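Transketolase (Campylobacter jejuni, PDB 3L84) belongs to the thiamine diphosphate-binding enzymes of the transketolase family, forming a dimer in which each subunit joins two THDP-binding-type domains to a C-terminal domain. Local coordinates at residues 357-362 against 383-388; 389-394 against 411-416; 417-422 against 456-461. All coordinates share one frame; numbering follows the deposited sequence.

Contact 1. Residues 357-362 against 383-388; sequences GFLGGS and KNIHFG
Leu359 lies against the backbone of Lys383, its CB 3.5 Å from Lys383 O, where two neighbouring parallel strands begin to pair. Two bonds make the tight part of the contact. The side chain of Lys383 runs back beside the carbonyl of Phe358, and a bend at chi4 (-106°) sets NZ 2.8 Å from Phe358 O, with the ammonium only slightly tilted from the carbonyl plane. NZ also bonds to Ala352 O and weakly to Glu356 O; a long side chain with several protons suits this cluster of carbonyls at the end of helix 340-354. Further along, Ile385 N gives Gly360 O a nearly straight bond of 2.9 Å, whereas Gly360 N reaches Lys383 O only weakly. Gly361, having no side chain, lets Ile385 O come within 3.3 Å of its CA in a CH...O contact. Phe387 fills the flank beyond: its CE2 edge lies 3.8 Å from Gly361 N, Ile385 CG2 sits over the centre of one ring face, and helix 391-404 packs on the ring.

The pairing is looser toward Ser362. Phe387 N reaches Ser362 O only weakly, at 3.3 Å, and a water accepts from Ser362 N (2.9 Å) and can donate to Ile385 O (2.8 Å). Asn384, Ser362 and His386 point to the same face of the sheet, Asn384 and His386 partly exposed; the amide of Asn384 is bound by Leu373 N and Gly377 O, and Ser362 OG by Leu365 N, while Glu187 of the second subunit packs on Ser362 and His386. A lysine ammonium and a water thus add bonds where direct strand pairing is weak, and glycine lets the backbones come close, consistent with 384-386 being a short outermost strand of the sheet within this chain.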
# COMPACT_ATOMS: atom_id res chain seq x y z
N GLY A 357 -5.48 -24.40 15.24
CA GLY A 357 -5.41 -23.73 13.98
C GLY A 357 -4.99 -22.26 14.01
O GLY A 357 -4.97 -21.62 12.96
N PHE A 358 -4.68 -21.72 15.19
CA PHE A 358 -4.23 -20.34 15.34
C PHE A 358 -2.74 -20.24 15.08
O PHE A 358 -1.95 -20.90 15.73
CB PHE A 358 -4.59 -19.85 16.73
CG PHE A 358 -4.38 -18.38 16.93
CD1 PHE A 358 -5.42 -17.46 16.70
CD2 PHE A 358 -3.16 -17.89 17.36
CE1 PHE A 358 -5.22 -16.11 16.90
CE2 PHE A 358 -2.98 -16.52 17.58
CZ PHE A 358 -4.01 -15.64 17.33
N LEU A 359 -2.33 -19.39 14.14
CA LEU A 359 -0.93 -19.27 13.77
C LEU A 359 -0.76 -17.95 13.04
O LEU A 359 -1.72 -17.24 12.76
CB LEU A 359 -0.45 -20.46 12.91
CG LEU A 359 -0.77 -20.44 11.40
CD1 LEU A 359 -0.19 -21.74 10.74
CD2 LEU A 359 -2.22 -20.28 11.03
N GLY A 360 0.48 -17.60 12.75
CA GLY A 360 0.73 -16.36 12.02
C GLY A 360 2.15 -15.94 12.16
O GLY A 360 3.04 -16.73 12.52
N GLY A 361 2.39 -14.67 11.91
CA GLY A 361 3.74 -14.16 12.01
C GLY A 361 3.83 -12.71 11.67
O GLY A 361 2.80 -12.01 11.55
N SER A 362 5.06 -12.26 11.54
CA SER A 362 5.40 -10.86 11.31
C SER A 362 6.21 -10.74 10.03
O SER A 362 6.86 -11.69 9.56
CB SER A 362 6.25 -10.38 12.51
OG SER A 362 6.71 -9.04 12.32
N LYS A 383 4.24 -23.22 14.27
CA LYS A 383 3.24 -22.19 14.09
C LYS A 383 3.76 -20.81 13.67
O LYS A 383 2.97 -20.01 13.19
CB LYS A 383 2.49 -21.96 15.40
CG LYS A 383 1.53 -23.08 15.79
CD LYS A 383 0.71 -22.57 16.96
CE LYS A 383 -0.33 -23.53 17.44
NZ LYS A 383 -1.75 -23.28 17.15
N ASN A 384 5.03 -20.51 13.91
CA ASN A 384 5.57 -19.20 13.61
C ASN A 384 5.94 -19.09 12.13
O ASN A 384 6.77 -19.87 11.66
CB ASN A 384 6.81 -18.93 14.47
CG ASN A 384 6.49 -18.79 15.92
OD1 ASN A 384 5.94 -17.76 16.34
ND2 ASN A 384 6.85 -19.79 16.73
N ILE A 385 5.32 -18.18 11.40
CA ILE A 385 5.64 -17.90 10.02
C ILE A 385 6.56 -16.71 9.90
O ILE A 385 6.27 -15.67 10.47
CB ILE A 385 4.40 -17.73 9.17
CG1 ILE A 385 3.49 -18.95 9.32
CG2 ILE A 385 4.79 -17.52 7.67
CD1 ILE A 385 2.10 -18.79 8.68
N HIS A 386 7.64 -16.85 9.16
CA HIS A 386 8.62 -15.79 8.92
C HIS A 386 8.34 -15.25 7.53
O HIS A 386 8.80 -15.77 6.52
CB HIS A 386 10.03 -16.36 9.09
CG HIS A 386 10.28 -16.81 10.48
ND1 HIS A 386 10.26 -18.13 10.90
CD2 HIS A 386 10.43 -16.06 11.60
CE1 HIS A 386 10.43 -18.16 12.22
NE2 HIS A 386 10.55 -16.92 12.66
N PHE A 387 7.55 -14.18 7.47
CA PHE A 387 7.12 -13.65 6.17
C PHE A 387 8.20 -12.90 5.43
O PHE A 387 8.07 -12.64 4.22
CB PHE A 387 5.88 -12.79 6.34
CG PHE A 387 4.65 -13.59 6.62
CD1 PHE A 387 3.96 -14.21 5.59
CD2 PHE A 387 4.14 -13.69 7.91
CE1 PHE A 387 2.81 -14.92 5.87
CE2 PHE A 387 3.01 -14.41 8.17
CZ PHE A 387 2.35 -15.04 7.14
N GLY A 388 9.26 -12.52 6.12
CA GLY A 388 10.24 -11.64 5.56
C GLY A 388 9.70 -10.22 5.46
O GLY A 388 8.66 -9.88 6.01
O HOH W 1 7.44 -13.81 12.25

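Contact 2. Residues 389-394 against 411-416; sequences IREHAM and SATFFI
Met394, a selenomethionine in the model, meets Ala412 because its chain leaves the helix with CG anti to the backbone N (chi1 169°) and then bends at chi3 (69°), turning CE toward the strand. In Glu391, chi1 (-64°) sets CG beside Thr413 OG1, and a bend at chi2 turns CD off that line. The methyl CE of Met394 rests 3.3 Å from Ala412 O, and SE lies 3.7 Å from Ala412 N, so the flexible selenoether lies against the peptide on the face of the strand opposite to that of Ala412 CB. Ser411 is small enough to lie against the start of the same chain: its OG lies 3.8 Å from Met394 CG, while its polar partners are His435 NE2 and Asn398 OD1.

Glu391 and Thr413 cross at about a right angle, with Glu391 CG 3.8 Å from Thr413 OG1. Their polar ends communicate through one water, which donates to Glu391 OE2 at 2.7 Å and accepts from Thr413 OG1 at 2.8 Å. A threonine suits this place, offering a hydroxyl to the water and carbon to its neighbours.

Helix 391-404 begins right after Arg390, whose O accepts Met394 N at 2.9 Å. Strand 408-414, next to 358-362 and 436-440 in the parallel sheet, carries this helix on one face, with Leu421 and Tyr420 of helix 418-431 packing beside Met394 and Glu391.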
# COMPACT_ATOMS: atom_id res chain seq x y z
N ILE A 389 10.40 -9.37 4.69
CA ILE A 389 10.06 -7.95 4.58
C ILE A 389 9.07 -7.82 3.43
O ILE A 389 9.37 -7.27 2.36
CB ILE A 389 11.26 -7.03 4.49
CG1 ILE A 389 12.30 -7.32 5.60
CG2 ILE A 389 10.81 -5.57 4.62
CD1 ILE A 389 13.29 -8.49 5.35
N ARG A 390 7.86 -8.36 3.67
CA ARG A 390 6.86 -8.57 2.64
C ARG A 390 5.47 -8.35 3.20
O ARG A 390 4.64 -9.25 3.29
CB ARG A 390 6.95 -10.02 2.08
CG ARG A 390 8.28 -10.42 1.47
CD ARG A 390 8.18 -11.83 0.96
NE ARG A 390 9.44 -12.37 0.45
CZ ARG A 390 10.27 -13.14 1.13
NH1 ARG A 390 10.05 -13.50 2.38
NH2 ARG A 390 11.35 -13.60 0.51
N GLU A 391 5.21 -7.16 3.66
CA GLU A 391 3.95 -6.90 4.35
C GLU A 391 2.75 -7.23 3.48
O GLU A 391 1.77 -7.81 3.95
CB GLU A 391 3.84 -5.44 4.83
CG GLU A 391 4.84 -5.00 5.86
CD GLU A 391 6.14 -4.50 5.26
OE1 GLU A 391 6.30 -4.47 4.01
OE2 GLU A 391 7.02 -4.10 6.06
N HIS A 392 2.81 -6.81 2.23
CA HIS A 392 1.63 -6.94 1.37
C HIS A 392 1.33 -8.41 1.08
O HIS A 392 0.20 -8.87 1.26
CB HIS A 392 1.84 -6.13 0.12
CG HIS A 392 0.65 -5.78 -0.68
ND1 HIS A 392 -0.67 -5.97 -0.33
CD2 HIS A 392 0.64 -5.12 -1.87
CE1 HIS A 392 -1.44 -5.45 -1.30
NE2 HIS A 392 -0.66 -4.97 -2.23
N ALA A 393 2.33 -9.16 0.63
CA ALA A 393 2.14 -10.59 0.39
C ALA A 393 1.74 -11.29 1.69
O ALA A 393 0.93 -12.21 1.65
CB ALA A 393 3.40 -11.22 -0.22
N MSE A 394 2.30 -10.90 2.83
CA MSE A 394 1.88 -11.52 4.09
C MSE A 394 0.38 -11.45 4.28
O MSE A 394 -0.31 -12.45 4.59
CB MSE A 394 2.57 -10.83 5.28
CG MSE A 394 2.00 -11.23 6.62
SE MSE A 394 2.93 -10.40 8.11
CE MSE A 394 2.36 -8.55 7.81
N SER A 411 -1.48 -11.47 11.00
CA SER A 411 -0.44 -10.73 10.28
C SER A 411 0.06 -9.61 11.15
O SER A 411 -0.77 -8.87 11.69
CB SER A 411 -1.00 -10.10 8.99
OG SER A 411 -1.52 -11.09 8.11
N ALA A 412 1.37 -9.42 11.28
CA ALA A 412 1.93 -8.41 12.17
C ALA A 412 2.96 -7.55 11.49
O ALA A 412 3.82 -8.04 10.76
CB ALA A 412 2.51 -9.06 13.45
N THR A 413 2.91 -6.26 11.80
CA THR A 413 3.96 -5.31 11.44
C THR A 413 3.79 -4.05 12.29
O THR A 413 2.89 -3.97 13.15
CB THR A 413 3.93 -4.98 9.91
OG1 THR A 413 5.04 -4.13 9.58
CG2 THR A 413 2.62 -4.33 9.45
N PHE A 414 4.66 -3.08 12.09
CA PHE A 414 4.44 -1.78 12.71
C PHE A 414 3.23 -1.13 12.08
O PHE A 414 2.95 -1.26 10.86
CB PHE A 414 5.62 -0.84 12.43
CG PHE A 414 6.94 -1.19 13.12
CD1 PHE A 414 6.98 -1.82 14.34
CD2 PHE A 414 8.15 -0.82 12.53
CE1 PHE A 414 8.20 -2.12 14.96
CE2 PHE A 414 9.36 -1.11 13.17
CZ PHE A 414 9.37 -1.73 14.37
N PHE A 415 2.51 -0.33 12.87
CA PHE A 415 1.31 0.33 12.36
C PHE A 415 1.62 1.23 11.17
O PHE A 415 0.81 1.33 10.25
CB PHE A 415 0.65 1.12 13.51
CG PHE A 415 -0.76 1.62 13.26
CD1 PHE A 415 -1.66 0.92 12.46
CD2 PHE A 415 -1.21 2.76 13.92
CE1 PHE A 415 -2.98 1.36 12.33
CE2 PHE A 415 -2.51 3.18 13.79
CZ PHE A 415 -3.36 2.50 12.99
N ILE A 416 2.79 1.88 11.12
CA ILE A 416 3.06 2.71 9.96
C ILE A 416 3.10 1.88 8.67
O ILE A 416 2.69 2.35 7.59
CB ILE A 416 4.37 3.49 10.15
CG1 ILE A 416 4.59 4.48 9.02
CG2 ILE A 416 5.57 2.59 10.30
CD1 ILE A 416 3.42 5.47 8.81
O HOH W 2 7.41 -5.09 8.53

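Contact 3. Residues 417-422 against 456-461; sequences FSEYLK and IEQLST
One direct hydrogen bond joins Gln458 to Glu419. NE2 of Gln458 donates to Glu419 OE2 at 2.8 Å from well above the carboxylate plane, which is turned 63° from the amide plane. Gln458, bent at chi2 (72°), uses OE1 to accept Ile456 N at 2.9 Å, so an amide with both a donor and an acceptor suits the spot. A water donates to Glu419 OE2 at 2.7 Å and lies 2.8 Å from Thr461 OG1, whose strongest polar partner is Thr461 of the second subunit.

Charge comes next. Glu457 OE2 stands only 3.6 Å from Glu419 OE2, a repulsion probably offset by Lys422 NZ of the second subunit, which bridges to both carboxylates; Arg426 of that subunit also reaches Glu457.

Van der Waals contacts complete the set: Ser418 OG, hydrogen-bonded to Phe415 O, lies 3.8 Å from Gln458 CG, and Lys422 CE presses on Thr461 CG2 at 3.5 Å, tighter than usual.

The salt bridges all run between subunits, and reciprocally: Lys422 of this chain pairs with Glu419 and Glu457 of the second subunit. Such exchange is characteristic of a symmetric dimer interface, here built from the first turn of helix 418-431 and the residues at and just before the start of helix 458-464.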
# COMPACT_ATOMS: atom_id res chain seq x y z
N PHE A 417 3.52 0.63 8.73
CA PHE A 417 3.63 -0.25 7.58
C PHE A 417 2.36 -1.02 7.29
O PHE A 417 2.30 -1.79 6.32
CB PHE A 417 4.89 -1.15 7.65
CG PHE A 417 6.12 -0.39 7.84
CD1 PHE A 417 6.29 0.85 7.19
CD2 PHE A 417 7.09 -0.83 8.71
CE1 PHE A 417 7.44 1.63 7.38
CE2 PHE A 417 8.25 -0.03 8.90
CZ PHE A 417 8.39 1.17 8.26
N SER A 418 1.30 -0.76 8.05
CA SER A 418 -0.04 -1.17 7.64
C SER A 418 -0.33 -0.65 6.23
O SER A 418 -1.07 -1.26 5.47
CB SER A 418 -1.13 -0.69 8.60
OG SER A 418 -1.25 0.71 8.60
N GLU A 419 0.26 0.49 5.89
CA GLU A 419 -0.01 1.09 4.57
C GLU A 419 0.51 0.22 3.45
O GLU A 419 -0.02 0.28 2.33
CB GLU A 419 0.53 2.50 4.47
CG GLU A 419 -0.08 3.41 5.51
CD GLU A 419 0.04 4.88 5.25
OE1 GLU A 419 1.05 5.31 4.64
OE2 GLU A 419 -0.86 5.62 5.67
N TYR A 420 1.55 -0.56 3.68
CA TYR A 420 2.06 -1.48 2.65
C TYR A 420 1.11 -2.61 2.40
O TYR A 420 1.15 -3.17 1.28
CB TYR A 420 3.43 -2.06 3.05
CG TYR A 420 4.65 -1.19 2.81
CD1 TYR A 420 4.86 -0.01 3.48
CD2 TYR A 420 5.65 -1.62 1.94
CE1 TYR A 420 6.01 0.74 3.28
CE2 TYR A 420 6.81 -0.87 1.72
CZ TYR A 420 7.00 0.30 2.40
OH TYR A 420 8.16 1.05 2.19
N LEU A 421 0.27 -2.99 3.37
CA LEU A 421 -0.65 -4.14 3.24
C LEU A 421 -2.12 -3.77 3.11
O LEU A 421 -2.99 -4.66 2.99
CB LEU A 421 -0.41 -5.20 4.33
CG LEU A 421 -0.54 -4.73 5.79
CD1 LEU A 421 -1.98 -4.37 6.20
CD2 LEU A 421 0.00 -5.84 6.72
N LYS A 422 -2.45 -2.47 3.15
CA LYS A 422 -3.84 -2.01 3.17
C LYS A 422 -4.70 -2.61 2.04
O LYS A 422 -5.83 -2.97 2.30
CB LYS A 422 -3.87 -0.48 3.19
CG LYS A 422 -5.24 0.19 3.04
CD LYS A 422 -6.20 -0.08 4.16
CE LYS A 422 -7.55 0.59 3.91
NZ LYS A 422 -8.29 -0.12 2.81
N ILE A 456 0.29 8.67 12.03
CA ILE A 456 -0.53 9.87 12.24
C ILE A 456 -1.93 9.64 11.69
O ILE A 456 -2.93 9.84 12.41
CB ILE A 456 0.11 11.13 11.55
CG1 ILE A 456 1.50 11.45 12.09
CG2 ILE A 456 -0.83 12.34 11.66
CD1 ILE A 456 1.56 11.98 13.53
N GLU A 457 -2.02 9.20 10.45
CA GLU A 457 -3.28 9.09 9.70
C GLU A 457 -3.85 7.66 9.62
O GLU A 457 -4.96 7.47 9.09
CB GLU A 457 -3.13 9.65 8.28
CG GLU A 457 -2.23 8.87 7.33
CD GLU A 457 -0.73 9.17 7.41
OE1 GLU A 457 -0.17 9.43 8.52
OE2 GLU A 457 -0.05 9.06 6.36
N GLN A 458 -3.12 6.68 10.12
CA GLN A 458 -3.52 5.29 9.92
C GLN A 458 -4.75 4.89 10.69
O GLN A 458 -5.52 4.04 10.22
CB GLN A 458 -2.34 4.36 10.19
CG GLN A 458 -1.20 4.48 9.17
CD GLN A 458 -0.41 5.78 9.29
OE1 GLN A 458 -0.22 6.29 10.38
NE2 GLN A 458 0.10 6.28 8.17
N LEU A 459 -4.94 5.42 11.89
CA LEU A 459 -6.15 5.13 12.65
C LEU A 459 -7.36 5.58 11.85
O LEU A 459 -8.38 4.87 11.77
CB LEU A 459 -6.05 5.82 14.00
CG LEU A 459 -6.89 5.41 15.16
CD1 LEU A 459 -6.76 3.90 15.44
CD2 LEU A 459 -6.43 6.19 16.39
N SER A 460 -7.31 6.74 11.21
CA SER A 460 -8.42 7.22 10.38
C SER A 460 -8.72 6.25 9.24
O SER A 460 -9.87 5.98 8.93
CB SER A 460 -8.17 8.59 9.80
OG SER A 460 -8.13 9.60 10.78
N THR A 461 -7.68 5.77 8.56
CA THR A 461 -7.84 4.81 7.48
C THR A 461 -8.56 3.56 7.93
O THR A 461 -9.54 3.16 7.29
CB THR A 461 -6.50 4.41 6.90
OG1 THR A 461 -5.87 5.57 6.34
CG2 THR A 461 -6.61 3.31 5.84
O HOH W 3 -3.37 4.65 5.65

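How the contacts relate
All three contacts are buried, and all lie in the pyrimidine binding domain range, yet their chemistry shifts with position. Contact 1 is strand on strand at the edge of the parallel sheet, and combines one strong and two weak backbone bonds with a lysine and a water. Contact 2 sets a helix on a neighbouring strand of that sheet, held by a selenomethionine side chain and a water; it touches contact 1 where Phe387 CD2 comes within 3.5 Å of Met394 CG. Contact 3 pairs two helices through charged and amide groups, and meets contact 2 where Ile416 CD1 lies 3.5 Å from Gln458 NE2. All three touch the second subunit, contact 3 through salt bridges, contact 1 by packing.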